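Glutamine amido transferase (PDB 3M3P) is a member of the glutamine amidotransferase family, its own biological role not established. Local coordinates at residues Gly18-Pro30 and Asn226-Leu240. Residues are numbered along the deposited sequence; the frame is centred on the assembly and turned at random.
Sequences GHFGDFLAGEHIP and NRWAEHVYARWIKGL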
loop_
_atom_site.group_PDB
_atom_site.type_symbol
_atom_site.label_atom_id
_atom_site.label_comp_id
_atom_site.label_asym_id
_atom_site.label_seq_id
_atom_site.Cartn_x
_atom_site.Cartn_y
_atom_site.Cartn_z
ATOM N N GLY A 18 -8.004 -6.482 2.176
ATOM C CA GLY A 18 -8.954 -5.403 2.382
ATOM C C GLY A 18 -9.743 -5.128 1.105
ATOM O O GLY A 18 -10.130 -6.038 0.353
ATOM N N HIS A 19 -9.952 -3.843 0.837
ATOM C CA HIS A 19 -10.687 -3.405 -0.279
ATOM C C HIS A 19 -10.070 -3.872 -1.614
ATOM O O HIS A 19 -10.753 -3.987 -2.618
ATOM C CB HIS A 19 -10.825 -1.872 -0.265
ATOM C CG HIS A 19 -12.017 -1.417 -0.966
ATOM N ND1 HIS A 19 -13.268 -1.799 -0.511
ATOM C CD2 HIS A 19 -12.200 -0.718 -2.112
ATOM C CE1 HIS A 19 -14.176 -1.311 -1.341
ATOM N NE2 HIS A 19 -13.563 -0.611 -2.293
ATOM N N PHE A 20 -8.738 -4.002 -1.639
ATOM C CA PHE A 20 -8.038 -4.475 -2.814
ATOM C C PHE A 20 -8.526 -5.880 -3.217
ATOM O O PHE A 20 -8.757 -6.196 -4.387
ATOM C CB PHE A 20 -6.509 -4.430 -2.605
ATOM C CG PHE A 20 -5.713 -4.844 -3.793
ATOM C CD1 PHE A 20 -5.739 -4.119 -4.970
ATOM C CD2 PHE A 20 -4.946 -5.986 -3.755
ATOM C CE1 PHE A 20 -4.976 -4.500 -6.076
ATOM C CE2 PHE A 20 -4.170 -6.383 -4.825
ATOM C CZ PHE A 20 -4.176 -5.633 -6.009
ATOM N N GLY A 21 -8.629 -6.782 -2.255
ATOM C CA GLY A 21 -9.157 -8.109 -2.495
ATOM C C GLY A 21 -10.565 -8.099 -3.018
ATOM O O GLY A 21 -10.890 -8.826 -3.955
ATOM N N ASP A 22 -11.420 -7.308 -2.405
ATOM C CA ASP A 22 -12.782 -7.198 -2.870
ATOM C C ASP A 22 -12.847 -6.621 -4.292
ATOM O O ASP A 22 -13.650 -7.065 -5.095
ATOM C CB ASP A 22 -13.599 -6.280 -1.929
ATOM C CG ASP A 22 -14.128 -6.973 -0.678
ATOM O OD1 ASP A 22 -13.677 -8.041 -0.315
ATOM O OD2 ASP A 22 -14.915 -6.245 -0.002
ATOM N N PHE A 23 -11.964 -5.681 -4.602
ATOM C CA PHE A 23 -11.913 -5.074 -5.908
ATOM C C PHE A 23 -11.539 -6.146 -6.959
ATOM O O PHE A 23 -12.191 -6.282 -7.993
ATOM C CB PHE A 23 -10.923 -3.908 -5.904
ATOM C CG PHE A 23 -10.724 -3.318 -7.246
ATOM C CD1 PHE A 23 -11.645 -2.412 -7.802
ATOM C CD2 PHE A 23 -9.647 -3.700 -8.007
ATOM C CE1 PHE A 23 -11.434 -1.933 -9.127
ATOM C CE2 PHE A 23 -9.486 -3.225 -9.314
ATOM C CZ PHE A 23 -10.361 -2.343 -9.819
ATOM N N LEU A 24 -10.509 -6.938 -6.663
ATOM C CA LEU A 24 -10.127 -7.987 -7.605
ATOM C C LEU A 24 -11.226 -9.022 -7.784
ATOM O O LEU A 24 -11.481 -9.483 -8.903
ATOM C CB LEU A 24 -8.809 -8.634 -7.178
ATOM C CG LEU A 24 -7.536 -7.800 -7.171
ATOM C CD1 LEU A 24 -6.369 -8.678 -6.770
ATOM C CD2 LEU A 24 -7.286 -7.112 -8.488
ATOM N N ALA A 25 -11.897 -9.379 -6.706
ATOM C CA ALA A 25 -12.998 -10.345 -6.791
ATOM C C ALA A 25 -14.098 -9.800 -7.711
ATOM O O ALA A 25 -14.655 -10.517 -8.555
ATOM C CB ALA A 25 -13.561 -10.650 -5.399
ATOM N N GLY A 26 -14.401 -8.508 -7.556
ATOM C CA GLY A 26 -15.433 -7.898 -8.394
ATOM C C GLY A 26 -15.036 -7.794 -9.862
ATOM O O GLY A 26 -15.904 -7.705 -10.716
ATOM N N GLU A 27 -13.735 -7.748 -10.147
ATOM C CA GLU A 27 -13.194 -7.838 -11.538
ATOM C C GLU A 27 -12.925 -9.231 -12.013
ATOM O O GLU A 27 -12.495 -9.415 -13.161
ATOM C CB GLU A 27 -11.864 -7.032 -11.589
ATOM C CG GLU A 27 -12.024 -5.555 -11.435
ATOM C CD GLU A 27 -12.383 -4.853 -12.752
ATOM O OE1 GLU A 27 -12.160 -5.401 -13.848
ATOM O OE2 GLU A 27 -12.837 -3.764 -12.711
ATOM N N HIS A 28 -13.220 -10.227 -11.183
ATOM C CA HIS A 28 -12.931 -11.634 -11.523
ATOM C C HIS A 28 -11.469 -11.785 -11.937
ATOM O O HIS A 28 -11.128 -12.495 -12.890
ATOM C CB HIS A 28 -13.929 -12.180 -12.536
ATOM C CG HIS A 28 -15.302 -12.228 -11.962
ATOM N ND1 HIS A 28 -16.198 -11.207 -12.172
ATOM C CD2 HIS A 28 -15.871 -13.062 -11.048
ATOM C CE1 HIS A 28 -17.307 -11.468 -11.504
ATOM N NE2 HIS A 28 -17.144 -12.589 -10.803
ATOM N N ILE A 29 -10.614 -11.106 -11.217
ATOM C CA ILE A 29 -9.159 -11.266 -11.347
ATOM C C ILE A 29 -8.686 -12.216 -10.235
ATOM O O ILE A 29 -8.804 -11.881 -9.045
ATOM C CB ILE A 29 -8.434 -9.958 -11.267
ATOM C CG1 ILE A 29 -8.872 -9.117 -12.503
ATOM C CG2 ILE A 29 -6.885 -10.143 -11.212
ATOM C CD1 ILE A 29 -8.477 -7.620 -12.481
ATOM N N PRO A 30 -8.106 -13.356 -10.586
ATOM C CA PRO A 30 -7.628 -14.262 -9.518
ATOM C C PRO A 30 -6.439 -13.710 -8.781
ATOM O O PRO A 30 -5.617 -12.953 -9.354
ATOM C CB PRO A 30 -7.239 -15.519 -10.279
ATOM C CG PRO A 30 -6.907 -15.051 -11.648
ATOM C CD PRO A 30 -7.844 -13.898 -11.927
ATOM N N ASN A 226 -12.977 4.546 -0.142
ATOM C CA ASN A 226 -13.206 3.410 -1.073
ATOM C C ASN A 226 -13.321 3.924 -2.491
ATOM O O ASN A 226 -12.787 3.313 -3.428
ATOM C CB ASN A 226 -14.439 2.571 -0.725
ATOM C CG ASN A 226 -14.284 1.698 0.533
ATOM O OD1 ASN A 226 -13.156 1.359 1.062
ATOM N ND2 ASN A 226 -15.404 1.285 1.004
ATOM N N ARG A 227 -13.996 5.026 -2.677
ATOM C CA ARG A 227 -14.256 5.515 -4.072
ATOM C C ARG A 227 -12.986 5.919 -4.765
ATOM O O ARG A 227 -12.826 5.544 -5.941
ATOM C CB ARG A 227 -15.291 6.606 -4.070
ATOM C CG ARG A 227 -16.708 6.079 -3.653
ATOM C CD ARG A 227 -17.289 4.791 -4.492
ATOM N NE ARG A 227 -16.954 3.401 -4.050
ATOM C CZ ARG A 227 -17.474 2.776 -2.981
ATOM N NH1 ARG A 227 -17.131 1.498 -2.739
ATOM N NH2 ARG A 227 -18.318 3.409 -2.155
ATOM N N TRP A 228 -12.085 6.681 -4.154
ATOM C CA TRP A 228 -10.853 7.042 -4.855
ATOM C C TRP A 228 -9.824 5.907 -4.815
ATOM O O TRP A 228 -9.055 5.783 -5.754
ATOM C CB TRP A 228 -10.285 8.425 -4.416
ATOM C CG TRP A 228 -9.684 8.526 -3.042
ATOM C CD1 TRP A 228 -10.302 8.886 -1.891
ATOM C CD2 TRP A 228 -8.316 8.274 -2.685
ATOM N NE1 TRP A 228 -9.424 8.894 -0.853
ATOM C CE2 TRP A 228 -8.190 8.514 -1.296
ATOM C CE3 TRP A 228 -7.170 7.874 -3.397
ATOM C CZ2 TRP A 228 -6.978 8.360 -0.617
ATOM C CZ3 TRP A 228 -5.961 7.715 -2.708
ATOM C CH2 TRP A 228 -5.880 7.944 -1.338
ATOM N N ALA A 229 -9.848 5.043 -3.830
ATOM C CA ALA A 229 -9.046 3.841 -3.886
ATOM C C ALA A 229 -9.403 3.029 -5.089
ATOM O O ALA A 229 -8.520 2.481 -5.747
ATOM C CB ALA A 229 -9.218 2.995 -2.570
ATOM N N GLU A 230 -10.694 2.916 -5.386
ATOM C CA GLU A 230 -11.124 2.168 -6.556
ATOM C C GLU A 230 -10.604 2.830 -7.835
ATOM O O GLU A 230 -10.303 2.129 -8.820
ATOM C CB GLU A 230 -12.646 2.049 -6.594
ATOM C CG GLU A 230 -13.146 1.010 -5.587
ATOM C CD GLU A 230 -14.631 1.110 -5.296
ATOM O OE1 GLU A 230 -15.316 2.009 -5.849
ATOM O OE2 GLU A 230 -15.111 0.291 -4.457
ATOM N N HIS A 231 -10.521 4.181 -7.883
ATOM C CA HIS A 231 -9.918 4.841 -9.027
ATOM C C HIS A 231 -8.435 4.397 -9.185
ATOM O O HIS A 231 -7.985 4.070 -10.273
ATOM C CB HIS A 231 -9.968 6.370 -8.821
ATOM C CG HIS A 231 -9.443 7.144 -9.975
ATOM N ND1 HIS A 231 -8.097 7.390 -10.199
ATOM C CD2 HIS A 231 -10.113 7.730 -10.999
ATOM C CE1 HIS A 231 -7.976 8.055 -11.335
ATOM N NE2 HIS A 231 -9.183 8.304 -11.814
ATOM N N VAL A 232 -7.685 4.399 -8.087
ATOM C CA VAL A 232 -6.286 3.951 -8.124
ATOM C C VAL A 232 -6.221 2.513 -8.623
ATOM O O VAL A 232 -5.426 2.198 -9.473
ATOM C CB VAL A 232 -5.639 4.047 -6.729
ATOM C CG1 VAL A 232 -4.250 3.447 -6.721
ATOM C CG2 VAL A 232 -5.612 5.525 -6.243
ATOM N N TYR A 233 -7.027 1.620 -8.050
ATOM C CA TYR A 233 -6.939 0.195 -8.380
ATOM C C TYR A 233 -7.320 -0.039 -9.827
ATOM O O TYR A 233 -6.685 -0.826 -10.534
ATOM C CB TYR A 233 -7.794 -0.629 -7.435
ATOM C CG TYR A 233 -7.342 -0.665 -5.991
ATOM C CD1 TYR A 233 -5.995 -0.610 -5.642
ATOM C CD2 TYR A 233 -8.262 -0.838 -4.990
ATOM C CE1 TYR A 233 -5.614 -0.727 -4.302
ATOM C CE2 TYR A 233 -7.880 -0.936 -3.643
ATOM C CZ TYR A 233 -6.564 -0.926 -3.339
ATOM O OH TYR A 233 -6.130 -1.045 -2.006
ATOM N N ALA A 234 -8.342 0.662 -10.303
ATOM C CA ALA A 234 -8.732 0.567 -11.708
ATOM C C ALA A 234 -7.619 0.999 -12.636
ATOM O O ALA A 234 -7.396 0.375 -13.680
ATOM C CB ALA A 234 -10.032 1.378 -11.954
ATOM N N ARG A 235 -6.900 2.051 -12.300
ATOM C CA ARG A 235 -5.752 2.451 -13.123
ATOM C C ARG A 235 -4.669 1.396 -13.044
ATOM O O ARG A 235 -4.086 1.012 -14.051
ATOM C CB ARG A 235 -5.221 3.793 -12.675
ATOM C CG ARG A 235 -4.012 4.310 -13.421
ATOM C CD ARG A 235 -4.202 4.361 -14.943
ATOM N NE ARG A 235 -2.936 4.792 -15.544
ATOM C CZ ARG A 235 -1.955 3.950 -15.800
ATOM N NH1 ARG A 235 -2.132 2.656 -15.561
ATOM N NH2 ARG A 235 -0.826 4.378 -16.281
ATOM N N TRP A 236 -4.365 0.926 -11.843
ATOM C CA TRP A 236 -3.276 -0.017 -11.665
ATOM C C TRP A 236 -3.454 -1.329 -12.434
ATOM O O TRP A 236 -2.519 -1.828 -13.059
ATOM C CB TRP A 236 -3.104 -0.306 -10.162
ATOM C CG TRP A 236 -1.914 -1.185 -9.932
ATOM C CD1 TRP A 236 -0.622 -0.781 -9.953
ATOM C CD2 TRP A 236 -1.897 -2.574 -9.663
ATOM N NE1 TRP A 236 0.223 -1.850 -9.729
ATOM C CE2 TRP A 236 -0.546 -2.965 -9.538
ATOM C CE3 TRP A 236 -2.897 -3.538 -9.547
ATOM C CZ2 TRP A 236 -0.172 -4.296 -9.316
ATOM C CZ3 TRP A 236 -2.517 -4.843 -9.276
ATOM C CH2 TRP A 236 -1.194 -5.204 -9.177
ATOM N N ILE A 237 -4.667 -1.870 -12.474
ATOM C CA ILE A 237 -4.853 -3.136 -13.183
ATOM C C ILE A 237 -4.758 -3.024 -14.697
ATOM O O ILE A 237 -4.624 -4.029 -15.356
ATOM C CB ILE A 237 -6.163 -3.864 -12.800
ATOM C CG1 ILE A 237 -7.426 -3.061 -13.117
ATOM C CG2 ILE A 237 -6.146 -4.244 -11.279
ATOM C CD1 ILE A 237 -8.736 -3.923 -13.111
ATOM N N LYS A 238 -4.812 -1.803 -15.229
ATOM C CA LYS A 238 -4.554 -1.658 -16.681
ATOM C C LYS A 238 -3.161 -2.196 -17.008
ATOM O O LYS A 238 -2.902 -2.584 -18.142
ATOM C CB LYS A 238 -4.722 -0.202 -17.093
ATOM C CG LYS A 238 -6.144 0.241 -16.905
ATOM C CD LYS A 238 -6.445 1.534 -17.580
ATOM C CE LYS A 238 -7.947 1.771 -17.620
ATOM N NZ LYS A 238 -8.197 3.253 -17.589
ATOM N N GLY A 239 -2.233 -2.184 -16.071
ATOM C CA GLY A 239 -0.872 -2.629 -16.278
ATOM C C GLY A 239 -0.633 -4.125 -16.093
ATOM O O GLY A 239 0.480 -4.588 -16.302
ATOM N N LEU A 240 -1.642 -4.907 -15.695
ATOM C CA LEU A 240 -1.424 -6.352 -15.450
ATOM C C LEU A 240 -0.833 -6.995 -16.701
ATOM O O LEU A 240 -1.270 -6.681 -17.840
ATOM C CB LEU A 240 -2.746 -7.058 -15.063
ATOM C CG LEU A 240 -3.314 -6.685 -13.680
ATOM C CD1 LEU A 240 -4.642 -7.430 -13.527
ATOM C CD2 LEU A 240 -2.326 -7.036 -12.552
#
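His19 and Glu230 make the polar link between helices 18-26 and 218-237: His19 NE2 donates to Glu230 OE2 over 2.8 Å, the acceptor close to the imidazole plane and the donor on the anti side of the carboxylate but tilted well out of its plane. Arg227 grips the same carboxylate side-on, NE to OE1 and NH1 to OE2, so OE2 accepts two bonds from one face of its plane, and the salt bridge fixes the group that His19 meets. The Asn226 amide lies flat over the imidazole, their planes 2° apart, while His19 ND1 hydrogen-bonds with Gln180 NE2.

Phe23, with CG anti to the backbone N (chi1 175°), is a knob in a hole formed by Glu230, Tyr233, Ala234 and Ile237; Tyr233 CB sits over one ring face in a CH-pi contact, 3.7 Å from the Phe23 ring centroid. Phe20 lays CD1 over the Tyr233 ring, 3.5 Å from Tyr233 CE1, and turns its edge to the Trp236 face, offset, with planes at 66°. The Tyr233 hydroxyl hydrogen-bonds with His88 NE2.

Aliphatic contacts close the far end. Ile29, whose N-H closes the Schellman motif on Leu24 O with His28 at positive phi, brings CD1 within 3.8 Å of Ile237 CD1 and also meets Leu240 CD1.

This aromatic cluster between two helices, with Phe20, Leu24, Ile29 and Leu240 reaching strand 6-10, belongs to the helix layer of an alpha/beta fold, consistent with the glutamine amidotransferase family.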